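Local coordinates for nucleotidyltransferase-like protein (PDB 3C18) that is of unproven function but probably acts as a nucleotidyltransferase, joining a nucleotidyltransferase-like domain to a helical domain and a C-terminal helix-turn-helix domain, at residues Tyr226-Val230 with Glu246-Leu252; Trp78-Asn82 with Glu118-Gln122. All coordinates share one frame. Numbering follows the deposited sequence.

Contact 1: Tyr226-Val230 with Glu246-Leu252; sequences YLFEV and ESRLTEL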
ATOM      1  N   TYR A 226      -1.189 -19.274  -8.697  1.00 33.07           N
ATOM      2  CA  TYR A 226      -0.549 -19.450  -7.377  1.00 28.39           C
ATOM      3  C   TYR A 226      -1.541 -19.974  -6.361  1.00 30.08           C
ATOM      4  O   TYR A 226      -1.260 -20.879  -5.607  1.00 26.82           O
ATOM      5  CB  TYR A 226       0.061 -18.140  -6.902  1.00 29.53           C
ATOM      6  CG  TYR A 226       0.775 -18.231  -5.573  1.00 30.07           C
ATOM      7  CD1 TYR A 226       2.119 -18.549  -5.505  1.00 31.69           C
ATOM      8  CD2 TYR A 226       0.119 -17.971  -4.407  1.00 31.22           C
ATOM      9  CE1 TYR A 226       2.773 -18.606  -4.309  1.00 31.81           C
ATOM     10  CE2 TYR A 226       0.768 -18.046  -3.190  1.00 24.78           C
ATOM     11  CZ  TYR A 226       2.091 -18.359  -3.158  1.00 28.78           C
ATOM     12  OH  TYR A 226       2.721 -18.429  -1.950  1.00 29.52           O
ATOM     13  N   LEU A 227      -2.730 -19.408  -6.368  1.00 29.27           N
ATOM     14  CA  LEU A 227      -3.792 -19.816  -5.433  1.00 26.76           C
ATOM     15  C   LEU A 227      -4.177 -21.263  -5.714  1.00 28.95           C
ATOM     16  O   LEU A 227      -4.110 -22.126  -4.850  1.00 24.21           O
ATOM     17  CB  LEU A 227      -5.018 -18.881  -5.577  1.00 25.35           C
ATOM     18  CG  LEU A 227      -6.251 -19.177  -4.712  1.00 23.65           C
ATOM     19  CD1 LEU A 227      -5.859 -19.090  -3.195  1.00 21.50           C
ATOM     20  CD2 LEU A 227      -7.402 -18.183  -5.012  1.00 26.34           C
ATOM     21  N   PHE A 228      -4.422 -21.578  -6.971  1.00 27.48           N
ATOM     22  CA  PHE A 228      -4.899 -22.939  -7.330  1.00 28.90           C
ATOM     23  C   PHE A 228      -3.885 -24.015  -6.959  1.00 29.44           C
ATOM     24  O   PHE A 228      -4.225 -25.067  -6.454  1.00 33.13           O
ATOM     25  CB  PHE A 228      -5.214 -23.056  -8.813  1.00 27.22           C
ATOM     26  CG  PHE A 228      -6.220 -22.065  -9.287  1.00 28.00           C
ATOM     27  CD1 PHE A 228      -7.193 -21.609  -8.423  1.00 30.40           C
ATOM     28  CD2 PHE A 228      -6.235 -21.658 -10.608  1.00 30.99           C
ATOM     29  CE1 PHE A 228      -8.151 -20.723  -8.854  1.00 27.09           C
ATOM     30  CE2 PHE A 228      -7.172 -20.734 -11.042  1.00 32.91           C
ATOM     31  CZ  PHE A 228      -8.131 -20.275 -10.153  1.00 23.51           C
ATOM     32  N   GLU A 229      -2.624 -23.691  -7.136  1.00 32.30           N
ATOM     33  CA  GLU A 229      -1.551 -24.638  -6.855  1.00 32.14           C
ATOM     34  C   GLU A 229      -1.497 -24.899  -5.362  1.00 34.69           C
ATOM     35  O   GLU A 229      -1.316 -26.036  -4.931  1.00 34.47           O
ATOM     36  CB  GLU A 229      -0.195 -24.117  -7.315  1.00 34.68           C
ATOM     37  CG  GLU A 229       0.980 -25.075  -7.056  1.00 36.53           C
ATOM     38  N   VAL A 230      -1.640 -23.846  -4.564  1.00 29.19           N
ATOM     39  CA  VAL A 230      -1.630 -24.027  -3.094  1.00 28.53           C
ATOM     40  C   VAL A 230      -2.849 -24.871  -2.702  1.00 29.16           C
ATOM     41  O   VAL A 230      -2.770 -25.771  -1.863  1.00 30.63           O
ATOM     42  CB  VAL A 230      -1.635 -22.685  -2.325  1.00 30.95           C
ATOM     43  CG1 VAL A 230      -2.033 -22.884  -0.840  1.00 27.21           C
ATOM     44  CG2 VAL A 230      -0.284 -22.037  -2.435  1.00 29.85           C
ATOM     45  N   GLU A 246      -3.624 -20.248   5.967  1.00 29.46           N
ATOM     46  CA  GLU A 246      -2.553 -20.962   5.242  1.00 28.89           C
ATOM     47  C   GLU A 246      -1.393 -20.007   5.030  1.00 29.91           C
ATOM     48  O   GLU A 246      -1.552 -18.941   4.483  1.00 23.46           O
ATOM     49  CB  GLU A 246      -3.096 -21.457   3.921  1.00 29.48           C
ATOM     50  CG  GLU A 246      -2.145 -22.243   3.094  1.00 28.71           C
ATOM     51  CD  GLU A 246      -1.705 -23.515   3.759  1.00 43.41           C
ATOM     52  OE1 GLU A 246      -2.448 -24.047   4.626  1.00 51.54           O
ATOM     53  OE2 GLU A 246      -0.592 -23.953   3.433  1.00 57.46           O
ATOM     54  N   SER A 247      -0.215 -20.394   5.463  1.00 33.29           N
ATOM     55  CA  SER A 247       0.914 -19.456   5.449  1.00 34.61           C
ATOM     56  C   SER A 247       1.291 -18.983   4.055  1.00 31.52           C
ATOM     57  O   SER A 247       1.584 -17.794   3.845  1.00 30.00           O
ATOM     58  CB  SER A 247       2.115 -20.047   6.190  1.00 36.59           C
ATOM     59  OG  SER A 247       2.633 -21.126   5.469  1.00 48.45           O
ATOM     60  N   ARG A 248       1.179 -19.875   3.088  1.00 30.65           N
ATOM     61  CA  ARG A 248       1.589 -19.524   1.716  1.00 33.00           C
ATOM     62  C   ARG A 248       0.699 -18.474   1.083  1.00 31.43           C
ATOM     63  O   ARG A 248       1.026 -17.897   0.017  1.00 33.85           O
ATOM     64  CB  ARG A 248       1.664 -20.745   0.815  1.00 34.45           C
ATOM     65  CG  ARG A 248       2.771 -21.720   1.210  1.00 42.45           C
ATOM     66  CD  ARG A 248       2.817 -22.891   0.257  1.00 47.93           C
ATOM     67  NE  ARG A 248       3.220 -22.439  -1.077  1.00 63.44           N
ATOM     68  CZ  ARG A 248       3.082 -23.160  -2.189  1.00 74.30           C
ATOM     69  NH1 ARG A 248       2.534 -24.374  -2.125  1.00 73.32           N
ATOM     70  NH2 ARG A 248       3.477 -22.667  -3.367  1.00 69.60           N
ATOM     71  N   LEU A 249      -0.414 -18.203   1.750  1.00 30.46           N
ATOM     72  CA  LEU A 249      -1.416 -17.232   1.214  1.00 27.93           C
ATOM     73  C   LEU A 249      -1.443 -15.934   2.005  1.00 30.02           C
ATOM     74  O   LEU A 249      -2.293 -15.091   1.839  1.00 32.06           O
ATOM     75  CB  LEU A 249      -2.801 -17.854   1.217  1.00 26.37           C
ATOM     76  CG  LEU A 249      -2.970 -19.080   0.302  1.00 24.55           C
ATOM     77  CD1 LEU A 249      -4.363 -19.696   0.452  1.00 24.32           C
ATOM     78  CD2 LEU A 249      -2.637 -18.678  -1.170  1.00 24.83           C
ATOM     79  N   THR A 250      -0.476 -15.795   2.880  1.00 32.70           N
ATOM     80  CA  THR A 250      -0.385 -14.635   3.792  0.50 32.17           C
ATOM     81  C   THR A 250      -0.534 -13.318   3.080  1.00 30.29           C
ATOM     82  O   THR A 250      -1.259 -12.440   3.484  1.00 30.38           O
ATOM     83  CB  THR A 250       0.989 -14.580   4.501  0.50 32.94           C
ATOM     84  OG1 THR A 250       1.081 -15.644   5.454  0.50 31.76           O
ATOM     85  CG2 THR A 250       1.203 -13.223   5.201  0.50 34.43           C
ATOM     86  N   GLU A 251       0.210 -13.182   2.008  1.00 31.42           N
ATOM     87  CA  GLU A 251       0.240 -11.910   1.255  1.00 30.47           C
ATOM     88  C   GLU A 251      -1.048 -11.662   0.503  1.00 31.14           C
ATOM     89  O   GLU A 251      -1.309 -10.556   0.057  1.00 29.34           O
ATOM     90  CB  GLU A 251       1.403 -11.883   0.269  1.00 33.70           C
ATOM     91  CG  GLU A 251       2.783 -12.028   0.920  1.00 35.16           C
ATOM     92  CD  GLU A 251       3.119 -10.855   1.856  1.00 46.22           C
ATOM     93  OE1 GLU A 251       2.647  -9.719   1.624  1.00 36.05           O
ATOM     94  OE2 GLU A 251       3.883 -11.084   2.809  1.00 36.33           O
ATOM     95  N   LEU A 252      -1.869 -12.700   0.394  1.00 30.18           N
ATOM     96  CA  LEU A 252      -3.101 -12.590  -0.375  1.00 29.81           C
ATOM     97  C   LEU A 252      -4.306 -12.451   0.521  1.00 31.03           C
ATOM     98  O   LEU A 252      -5.410 -12.300   0.034  1.00 30.83           O
ATOM     99  CB  LEU A 252      -3.283 -13.811  -1.268  1.00 30.91           C
ATOM    100  CG  LEU A 252      -2.429 -13.902  -2.531  1.00 35.05           C
ATOM    101  CD1 LEU A 252      -2.556 -15.309  -3.160  1.00 30.14           C
ATOM    102  CD2 LEU A 252      -2.855 -12.798  -3.497  1.00 32.49           C
TER
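V230 lies against the side chains of R248 and L249, with CG2 of V230 3.6 Å from CZ of R248 over one face of the guanidinium. The contact belongs to the helix-turn-helix domain, whose order of helices and strands fits a winged helix. Helix 220-231 is its first helix. Residues 246-252 form the turn between helices 240-245 and 253-265, mostly as a 3-10 segment. The CA atoms of L227 and L249 lie 7.5 Å apart, and those of V230 and R248 7.3 Å.

L249 is the apolar centre. Its CD2 is 3.8 Å from CD1 of L227 and 4.0 Å from CE2 of Y226, and its CG is 4.1 Å from CG1 of V230. L252 adds CD1, 4.0 Å from CD2 of Y226. L227 and L252 also pack on helix 253-265, so the turn, helix 220-231 and helix 253-265 share one core. R248 runs along the edge of this core. Its guanidinium forms a salt bridge with E233.

The t rotamer of Y226 carries the ring across to the turn. There the hydroxyl ties the first helix to the turn backbone: OH of Y226 donates a hydrogen bond of 2.7 Å to O of R248.

Contact 2: Trp78-Asn82 with Glu118-Gln122; sequences WLILN and ERCLQ
The C-terminal end of helix 72-81, closed by a Schellman motif, meets the first turns of helix 116-142. The contact joins the nucleotidyltransferase-like domain to the helical region that follows it. Residues 118-122 are regular helix. At the other side I80 is still helical, L81 relaxes to phi/psi -98/-7, and N82 turns to positive phi (58/44) as the C-prime residue. The bond from N82 N to L79 O is weak, at 3.4 Å. I80 pairs with E118 at 5.8 Å between CA atoms, and L81 with Q122 at 6.2 Å.

I80, Q122 and E118 make most of the interface. I80 is m,t, and its CG1 packs 3.8 Å from OE2 of E118. The carbonyl O of I80 lies 3.7 Å from CB of E118. Q122 points toward the helix end with chi1 m and chi2 t. Its NE2 can therefore reach a carbonyl at the end of the helix, while its OE1 lies 3.3 Å from CB of N82. E118 is also m,t, which brings OE1 to a bridging water. This water donates to O of L79 (2.8 Å) and to OE1 of E118 (2.7 Å), and it accepts a weak bond from NE2 of Q122 (3.1 Å). Beside this polar patch, CD2 of L81 touches CD2 of L121 at 3.8 Å. The amide of N82 turns to R85, which its OD1 binds. The direct polar link between the segments is the hydrogen bond from NE2 of Q122 to O of I80, 2.7 Å long with an N-H...O angle of 150°.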
ATOM      1  N   TRP A  78      11.103  -8.263   0.690  1.00 31.82           N
ATOM      2  CA  TRP A  78      11.037  -7.181  -0.289  1.00 32.16           C
ATOM      3  C   TRP A  78      11.399  -7.717  -1.653  1.00 34.71           C
ATOM      4  O   TRP A  78      10.842  -7.330  -2.688  1.00 37.28           O
ATOM      5  CB  TRP A  78      12.027  -6.050  -0.014  1.00 32.11           C
ATOM      6  CG  TRP A  78      11.651  -5.153   1.111  1.00 31.04           C
ATOM      7  CD1 TRP A  78      10.419  -4.984   1.633  1.00 37.44           C
ATOM      8  CD2 TRP A  78      12.517  -4.227   1.813  1.00 31.99           C
ATOM      9  NE1 TRP A  78      10.457  -4.061   2.650  1.00 42.05           N
ATOM     10  CE2 TRP A  78      11.723  -3.560   2.763  1.00 38.94           C
ATOM     11  CE3 TRP A  78      13.877  -3.892   1.707  1.00 39.96           C
ATOM     12  CZ2 TRP A  78      12.239  -2.592   3.640  1.00 36.43           C
ATOM     13  CZ3 TRP A  78      14.395  -2.929   2.569  1.00 36.75           C
ATOM     14  CH2 TRP A  78      13.568  -2.289   3.526  1.00 37.32           C
ATOM     15  N   LEU A  79      12.377  -8.600  -1.651  1.00 35.30           N
ATOM     16  CA  LEU A  79      12.933  -9.097  -2.913  1.00 34.90           C
ATOM     17  C   LEU A  79      11.960 -10.123  -3.504  1.00 34.66           C
ATOM     18  O   LEU A  79      11.782 -10.205  -4.712  1.00 35.34           O
ATOM     19  CB  LEU A  79      14.337  -9.685  -2.707  1.00 33.12           C
ATOM     20  CG  LEU A  79      15.452  -8.723  -2.291  1.00 32.74           C
ATOM     21  CD1 LEU A  79      16.739  -9.477  -2.119  1.00 32.25           C
ATOM     22  CD2 LEU A  79      15.634  -7.595  -3.315  1.00 33.49           C
ATOM     23  N   ILE A  80      11.305 -10.871  -2.619  1.00 34.62           N
ATOM     24  CA  ILE A  80      10.369 -11.927  -3.038  1.00 32.43           C
ATOM     25  C   ILE A  80       9.161 -11.315  -3.714  1.00 35.36           C
ATOM     26  O   ILE A  80       8.626 -11.852  -4.680  1.00 35.52           O
ATOM     27  CB  ILE A  80       9.905 -12.797  -1.847  1.00 34.06           C
ATOM     28  CG1 ILE A  80      11.005 -13.806  -1.497  1.00 29.24           C
ATOM     29  CG2 ILE A  80       8.619 -13.547  -2.176  1.00 28.38           C
ATOM     30  CD1 ILE A  80      10.671 -14.680  -0.287  1.00 37.39           C
ATOM     31  N   LEU A  81       8.757 -10.163  -3.190  1.00 35.02           N
ATOM     32  CA  LEU A  81       7.547  -9.485  -3.612  1.00 33.65           C
ATOM     33  C   LEU A  81       7.832  -8.385  -4.619  1.00 34.63           C
ATOM     34  O   LEU A  81       6.920  -7.812  -5.177  1.00 33.37           O
ATOM     35  CB  LEU A  81       6.794  -8.890  -2.425  1.00 33.77           C
ATOM     36  CG  LEU A  81       6.333  -9.840  -1.324  1.00 25.90           C
ATOM     37  CD1 LEU A  81       5.644  -9.150  -0.165  1.00 33.76           C
ATOM     38  CD2 LEU A  81       5.402 -10.816  -2.012  1.00 32.78           C
ATOM     39  N   ASN A  82       9.112  -8.120  -4.840  1.00 37.18           N
ATOM     40  CA  ASN A  82       9.519  -7.023  -5.724  1.00 38.93           C
ATOM     41  C   ASN A  82       8.943  -5.706  -5.231  1.00 36.43           C
ATOM     42  O   ASN A  82       8.462  -4.889  -6.017  1.00 35.34           O
ATOM     43  CB  ASN A  82       9.009  -7.276  -7.134  1.00 42.44           C
ATOM     44  CG  ASN A  82       9.671  -6.400  -8.162  1.00 52.34           C
ATOM     45  OD1 ASN A  82      10.887  -6.228  -8.109  1.00 60.97           O
ATOM     46  ND2 ASN A  82       8.887  -5.889  -9.155  1.00 52.50           N
ATOM     47  N   GLU A 118       7.872 -17.120  -6.949  1.00 36.05           N
ATOM     48  CA  GLU A 118       7.813 -15.676  -6.632  1.00 33.99           C
ATOM     49  C   GLU A 118       7.101 -14.926  -7.737  1.00 28.96           C
ATOM     50  O   GLU A 118       6.357 -14.030  -7.483  1.00 29.08           O
ATOM     51  CB  GLU A 118       9.181 -15.052  -6.436  1.00 34.03           C
ATOM     52  CG  GLU A 118      10.030 -15.752  -5.412  1.00 41.44           C
ATOM     53  CD  GLU A 118      11.402 -15.138  -5.312  1.00 41.25           C
ATOM     54  OE1 GLU A 118      11.647 -14.110  -6.011  1.00 40.36           O
ATOM     55  OE2 GLU A 118      12.212 -15.691  -4.539  1.00 45.26           O
ATOM     56  N   ARG A 119       7.341 -15.325  -8.971  1.00 30.89           N
ATOM     57  CA  ARG A 119       6.687 -14.676 -10.089  1.00 29.03           C
ATOM     58  C   ARG A 119       5.194 -14.868 -10.023  1.00 30.24           C
ATOM     59  O   ARG A 119       4.419 -13.949 -10.274  1.00 29.05           O
ATOM     60  CB  ARG A 119       7.183 -15.202 -11.424  1.00 30.72           C
ATOM     61  CG  ARG A 119       6.628 -14.390 -12.567  1.00 33.83           C
ATOM     62  CD  ARG A 119       7.359 -14.678 -13.878  1.00 32.30           C
ATOM     63  NE  ARG A 119       7.151 -16.053 -14.265  1.00 39.44           N
ATOM     64  CZ  ARG A 119       6.169 -16.466 -15.056  1.00 45.52           C
ATOM     65  NH1 ARG A 119       5.305 -15.605 -15.575  1.00 42.34           N
ATOM     66  NH2 ARG A 119       6.068 -17.748 -15.339  1.00 48.38           N
ATOM     67  N   CYS A 120       4.796 -16.083  -9.682  1.00 30.74           N
ATOM     68  CA  CYS A 120       3.366 -16.450  -9.670  1.00 29.97           C
ATOM     69  C   CYS A 120       2.652 -15.742  -8.558  1.00 26.80           C
ATOM     70  O   CYS A 120       1.511 -15.335  -8.718  1.00 27.93           O
ATOM     71  CB  CYS A 120       3.157 -17.964  -9.569  1.00 34.25           C
ATOM     72  SG  CYS A 120       3.543 -18.751 -11.164  1.00 40.83           S
ATOM     73  N   LEU A 121       3.341 -15.566  -7.442  1.00 26.23           N
ATOM     74  CA  LEU A 121       2.756 -14.850  -6.288  1.00 26.23           C
ATOM     75  C   LEU A 121       2.546 -13.391  -6.655  1.00 28.86           C
ATOM     76  O   LEU A 121       1.515 -12.786  -6.358  1.00 30.41           O
ATOM     77  CB  LEU A 121       3.668 -14.940  -5.059  1.00 27.50           C
ATOM     78  CG  LEU A 121       3.207 -14.108  -3.858  1.00 27.96           C
ATOM     79  CD1 LEU A 121       1.760 -14.376  -3.522  1.00 25.83           C
ATOM     80  CD2 LEU A 121       4.122 -14.347  -2.673  1.00 25.43           C
ATOM     81  N   GLN A 122       3.542 -12.833  -7.323  1.00 28.60           N
ATOM     82  CA  GLN A 122       3.454 -11.438  -7.798  1.00 25.14           C
ATOM     83  C   GLN A 122       2.308 -11.242  -8.800  1.00 28.54           C
ATOM     84  O   GLN A 122       1.670 -10.183  -8.853  1.00 29.72           O
ATOM     85  CB  GLN A 122       4.785 -11.000  -8.370  1.00 27.88           C
ATOM     86  CG  GLN A 122       5.850 -10.751  -7.267  1.00 27.63           C
ATOM     87  CD  GLN A 122       7.156 -10.294  -7.806  1.00 28.13           C
ATOM     88  OE1 GLN A 122       7.201  -9.523  -8.779  1.00 27.88           O
ATOM     89  NE2 GLN A 122       8.266 -10.744  -7.165  1.00 28.83           N
TER
HETATM   90  O   HOH W   1      11.237 -11.682  -7.020  1.00 42.85           O

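How the contacts relate
Contact 2 comes first along the chain and closes before contact 1 opens. Their centres are about 12 Å apart, and they touch. Helix 116-142 links them: its first turns form one side of contact 2, against the nucleotidyltransferase-like domain, and it also packs on Y226 and L252 of contact 1, in the helix-turn-helix domain. L121 of contact 2 also reaches contact 1: its N lies 3.8 Å from CD1 of Y226. The two outer domains also meet directly, with OE1 of E251 3.5 Å from CD1 of L81 and a salt bridge from E251 to R77. All three parts of the chain thus come together near the start of helix 116-142.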